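Long-range contacts in cortical-lytic enzyme (Clostridium perfringens, PDB 5JIP), which probably hydrolyses the peptidoglycan of the spore cortex as a family 25 muramidase during germination, and carries a bound magnesium ion: residues V264-D268 with P295-E301; D104-L108 with K141-R145. All blocks are in the same frame, centred on the assembly; numbering follows the deposited sequence.

Interaction 1 of 2, residues V264-D268 with P295-E301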
# COMPACT_ATOMS: atom_id res chain seq x y z
N VAL A 264 -2.21 3.23 -13.02
CA VAL A 264 -2.70 3.93 -14.21
C VAL A 264 -2.07 3.32 -15.45
O VAL A 264 -0.89 2.93 -15.44
CB VAL A 264 -2.39 5.44 -14.13
CG1 VAL A 264 -2.81 6.15 -15.42
CG2 VAL A 264 -3.10 6.04 -12.92
N PHE A 265 -2.86 3.26 -16.52
CA PHE A 265 -2.45 2.59 -17.75
C PHE A 265 -2.76 3.47 -18.96
O PHE A 265 -3.78 4.17 -18.99
CB PHE A 265 -3.17 1.28 -17.91
CG PHE A 265 -2.94 0.31 -16.76
CD1 PHE A 265 -3.72 0.37 -15.61
CD2 PHE A 265 -1.94 -0.65 -16.84
CE1 PHE A 265 -3.51 -0.52 -14.56
CE2 PHE A 265 -1.70 -1.54 -15.79
CZ PHE A 265 -2.49 -1.49 -14.65
N VAL A 266 -1.87 3.39 -19.96
CA VAL A 266 -2.06 4.04 -21.26
C VAL A 266 -2.14 2.93 -22.31
O VAL A 266 -1.18 2.17 -22.49
CB VAL A 266 -0.92 5.02 -21.58
CG1 VAL A 266 -1.11 5.57 -23.01
CG2 VAL A 266 -0.84 6.15 -20.56
N ASN A 267 -3.29 2.84 -22.98
CA ASN A 267 -3.55 1.74 -23.90
C ASN A 267 -3.12 0.43 -23.25
O ASN A 267 -2.43 -0.38 -23.87
CB ASN A 267 -2.82 1.96 -25.23
CG ASN A 267 -3.31 3.19 -25.99
OD1 ASN A 267 -4.46 3.59 -25.88
ND2 ASN A 267 -2.42 3.77 -26.77
N ASP A 268 -3.48 0.23 -21.98
CA ASP A 268 -3.26 -1.01 -21.23
C ASP A 268 -1.80 -1.23 -20.87
O ASP A 268 -1.47 -2.27 -20.26
CB ASP A 268 -3.78 -2.24 -21.98
CG ASP A 268 -5.28 -2.18 -22.23
OD1 ASP A 268 -6.02 -1.66 -21.38
OD2 ASP A 268 -5.74 -2.65 -23.30
N PRO A 295 -7.01 7.49 -31.08
CA PRO A 295 -7.47 7.64 -29.70
C PRO A 295 -6.50 7.00 -28.72
O PRO A 295 -5.76 6.07 -29.06
CB PRO A 295 -8.82 6.93 -29.69
CG PRO A 295 -9.28 6.97 -31.07
CD PRO A 295 -8.05 6.86 -31.92
N ILE A 296 -6.50 7.52 -27.49
CA ILE A 296 -5.64 7.05 -26.41
C ILE A 296 -6.53 6.67 -25.25
O ILE A 296 -7.34 7.49 -24.79
CB ILE A 296 -4.61 8.10 -25.99
CG1 ILE A 296 -3.68 8.44 -27.17
CG2 ILE A 296 -3.79 7.61 -24.79
CD1 ILE A 296 -2.83 9.70 -26.95
N LYS A 297 -6.39 5.44 -24.76
CA LYS A 297 -7.18 4.98 -23.62
C LYS A 297 -6.38 5.15 -22.34
O LYS A 297 -5.31 4.54 -22.16
CB LYS A 297 -7.61 3.52 -23.77
CG LYS A 297 -8.53 3.11 -22.60
CD LYS A 297 -9.06 1.67 -22.71
CE LYS A 297 -7.95 0.67 -22.61
NZ LYS A 297 -8.48 -0.68 -22.25
N ILE A 298 -6.92 5.95 -21.44
CA ILE A 298 -6.41 6.07 -20.08
C ILE A 298 -7.31 5.22 -19.19
O ILE A 298 -8.54 5.31 -19.26
CB ILE A 298 -6.40 7.54 -19.63
CG1 ILE A 298 -5.61 8.43 -20.61
CG2 ILE A 298 -5.84 7.64 -18.21
CD1 ILE A 298 -4.11 8.11 -20.73
N SER A 299 -6.71 4.37 -18.36
CA SER A 299 -7.50 3.58 -17.43
C SER A 299 -6.81 3.52 -16.07
O SER A 299 -5.60 3.73 -15.95
CB SER A 299 -7.75 2.16 -17.95
OG SER A 299 -6.53 1.51 -18.17
N ILE A 300 -7.59 3.20 -15.05
CA ILE A 300 -7.07 3.23 -13.70
C ILE A 300 -7.78 2.19 -12.85
O ILE A 300 -8.96 1.88 -13.06
CB ILE A 300 -7.23 4.65 -13.11
CG1 ILE A 300 -6.46 4.80 -11.80
CG2 ILE A 300 -8.73 4.98 -12.93
CD1 ILE A 300 -6.41 6.21 -11.26
N GLU A 301 -7.05 1.66 -11.86
CA GLU A 301 -7.60 0.81 -10.82
C GLU A 301 -7.10 1.27 -9.46
O GLU A 301 -5.93 1.65 -9.31
CB GLU A 301 -7.23 -0.67 -11.06
CG GLU A 301 -5.70 -0.94 -10.96
CD GLU A 301 -5.30 -2.30 -11.50
OE1 GLU A 301 -6.16 -3.01 -12.08
OE2 GLU A 301 -4.09 -2.66 -11.36
O HOH W 1 -3.28 5.26 -29.12
O HOH W 2 -5.30 2.10 -20.69
O HOH W 3 -6.87 -1.12 -18.83
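Phe265 and Ser299 form an antiparallel hydrogen-bonded pair, Phe265 N giving to Ser299 O at 2.8 Å and Ser299 N to Phe265 O at 3.0 Å. Past the end of strand 259-266, Asn267 N still reaches Lys297 O at 2.8 Å, while Lys297 N returns a nearly straight bond (176°) to Asn267 OD1, so that a side-chain amide stands in for the next backbone carbonyl. Water bridges Asn267 ND2 to Pro295 O.

The charged contact lies beside this end. Lys297 starts out extended but bends at chi3 (65°), and its NZ meets Asp268 OD1 at 2.8 Å on the syn side of the carboxylate. A second water joins that OD1 to Ser299 OG.

On the apolar face Val264 CG2 lies 3.7 Å from Ile300 CD1, and Val266 lies alongside two isoleucines of the neighbouring strand, CG1 against Ile296 CG2 and CG2 against Ile298 CD1. On the other face Glu301 OE2 sits at the edge of the Phe265 ring, 3.8 Å from CZ, with the carboxylate plane almost perpendicular to the ring; Arg313 pairs with Glu301 OE1 and also makes a cation-pi contact with Phe265.

This is the central strand pairing of a four-stranded antiparallel sheet, whose apolar face packs on strand 239-243 of a second sheet, as in a beta-sandwich.

Interaction 2 of 2, residues D104-L108 with K141-R145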
# COMPACT_ATOMS: atom_id res chain seq x y z
N ASP A 104 -16.96 -12.73 -11.53
CA ASP A 104 -17.27 -12.08 -10.26
C ASP A 104 -17.17 -13.13 -9.17
O ASP A 104 -17.81 -14.18 -9.26
CB ASP A 104 -18.69 -11.48 -10.31
CG ASP A 104 -19.04 -10.60 -9.11
OD1 ASP A 104 -18.57 -10.85 -7.97
OD2 ASP A 104 -19.85 -9.67 -9.31
N TYR A 105 -16.37 -12.86 -8.13
CA TYR A 105 -16.10 -13.87 -7.12
C TYR A 105 -16.61 -13.45 -5.74
O TYR A 105 -16.21 -14.05 -4.73
CB TYR A 105 -14.59 -14.19 -7.10
CG TYR A 105 -14.08 -14.55 -8.49
CD1 TYR A 105 -14.30 -15.80 -9.00
CD2 TYR A 105 -13.43 -13.62 -9.28
CE1 TYR A 105 -13.89 -16.13 -10.28
CE2 TYR A 105 -13.02 -13.93 -10.56
CZ TYR A 105 -13.24 -15.19 -11.04
OH TYR A 105 -12.81 -15.50 -12.33
N GLY A 106 -17.52 -12.49 -5.67
CA GLY A 106 -18.15 -12.06 -4.44
C GLY A 106 -17.67 -10.69 -4.00
O GLY A 106 -16.67 -10.16 -4.48
N ASP A 107 -18.40 -10.12 -3.04
CA ASP A 107 -17.99 -8.85 -2.46
C ASP A 107 -16.86 -9.03 -1.45
O ASP A 107 -15.91 -8.24 -1.42
CB ASP A 107 -19.17 -8.18 -1.76
CG ASP A 107 -20.39 -8.09 -2.65
OD1 ASP A 107 -20.22 -7.74 -3.83
OD2 ASP A 107 -21.50 -8.33 -2.13
N LEU A 108 -16.97 -10.04 -0.60
CA LEU A 108 -15.96 -10.30 0.41
C LEU A 108 -14.94 -11.28 -0.13
O LEU A 108 -15.16 -11.93 -1.16
CB LEU A 108 -16.60 -10.88 1.67
CG LEU A 108 -17.97 -10.36 2.03
CD1 LEU A 108 -18.58 -11.19 3.18
CD2 LEU A 108 -17.86 -8.89 2.42
N LYS A 141 -5.76 -17.44 -10.90
CA LYS A 141 -6.87 -17.49 -11.84
C LYS A 141 -7.83 -16.32 -11.68
O LYS A 141 -8.44 -15.89 -12.66
CB LYS A 141 -7.61 -18.81 -11.68
CG LYS A 141 -6.84 -20.02 -12.21
CD LYS A 141 -6.88 -20.08 -13.72
CE LYS A 141 -6.07 -21.25 -14.26
NZ LYS A 141 -6.13 -21.31 -15.73
N THR A 142 -7.99 -15.79 -10.46
CA THR A 142 -9.02 -14.80 -10.20
C THR A 142 -8.49 -13.39 -9.97
O THR A 142 -9.26 -12.45 -10.11
CB THR A 142 -9.84 -15.19 -8.97
OG1 THR A 142 -9.01 -15.12 -7.80
CG2 THR A 142 -10.44 -16.57 -9.14
N ARG A 143 -7.20 -13.23 -9.67
CA ARG A 143 -6.64 -11.97 -9.19
C ARG A 143 -7.33 -11.49 -7.92
O ARG A 143 -7.28 -10.30 -7.60
CB ARG A 143 -6.68 -10.88 -10.28
CG ARG A 143 -5.57 -9.84 -10.12
CD ARG A 143 -5.80 -8.62 -11.00
NE ARG A 143 -4.69 -7.69 -10.94
CZ ARG A 143 -4.77 -6.41 -11.29
NH1 ARG A 143 -5.90 -5.90 -11.72
NH2 ARG A 143 -3.71 -5.63 -11.20
N ARG A 144 -7.99 -12.39 -7.19
CA ARG A 144 -8.61 -12.11 -5.90
C ARG A 144 -7.85 -12.81 -4.79
O ARG A 144 -7.55 -14.00 -4.89
CB ARG A 144 -10.08 -12.57 -5.85
CG ARG A 144 -11.04 -11.80 -6.71
CD ARG A 144 -11.28 -10.42 -6.18
NE ARG A 144 -11.86 -10.43 -4.82
CZ ARG A 144 -13.16 -10.48 -4.53
NH1 ARG A 144 -14.10 -10.53 -5.47
NH2 ARG A 144 -13.54 -10.45 -3.26
N ARG A 145 -7.61 -12.09 -3.70
CA ARG A 145 -7.10 -12.68 -2.48
C ARG A 145 -8.05 -13.72 -1.88
O ARG A 145 -9.27 -13.51 -1.80
CB ARG A 145 -6.85 -11.63 -1.42
CG ARG A 145 -5.83 -10.56 -1.74
CD ARG A 145 -4.44 -11.12 -2.02
NE ARG A 145 -3.96 -12.15 -1.11
CZ ARG A 145 -3.35 -11.94 0.06
NH1 ARG A 145 -3.20 -10.72 0.53
NH2 ARG A 145 -2.91 -12.97 0.78
O HOH W 4 -14.57 -10.23 -8.45
O HOH W 5 -11.10 -17.23 -13.32
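Tyr105 lies with one ring face against Thr142, whose methyl CG2 stands 3.7 Å from the ring centroid and 14° off the normal, a CH-pi contact offset toward the rim. Thr142 CB comes in beside it, above the CD2-CE2 side of the ring. The threonine is fixed in this pose by its other branch: with chi1 at 67°, OG1 turns back to take the N-H of Arg144 in an ST turn, and it also bonds to Phe138 O. At the far end of the ring, a water links Tyr105 OH to Lys141 O.

Arg144 passes the inner end of the same ring, its CG 4.0 Å from Tyr105 CD2. Bends at chi2 and chi3 fold the chain over, leaving the guanidinium turned 70° from the ring plane. Its edge faces Gly106 O, which takes a good bond from NH1 at 2.8 Å and a weak one from NH2 at 3.4 Å. NH2 also lies 3.0 Å from Leu108 O, and NH1 shares a water with Tyr105 N. The loop's own shape is held by an Asx turn from Gly106 N to Asp104 OD1, a carboxylate oxygen that also pairs with Arg64.

Arg143, with positive phi, marks where the chain leaves helix 124-142. The contact thus ties that helix's C-terminal end to the loop entering strand 111-113, within the TIM-barrel-type catalytic domain of family 25 and near the magnesium site.

Overall arrangement
Interaction 2 comes first along the chain and closes before interaction 1 opens; their centres are 22 Å apart. The 104-108 and 141-145 segments belong to the barrel-like family 25 domain, on the loop before strand 111-113 and the end of helix 124-142, whereas 264-268 and 295-301 sit in the smaller all-beta portion that follows. The two contacts nevertheless meet directly: Arg143 NH1 forms a salt bridge with Glu301 OE1 at 2.9 Å, across the junction of these two parts. Close by, Met230, Asp258 and Asp304 help hold the magnesium ion, and Tyr270 of the second subunit packs on both Arg143 and Glu301, bringing the dimer contact to the same junction.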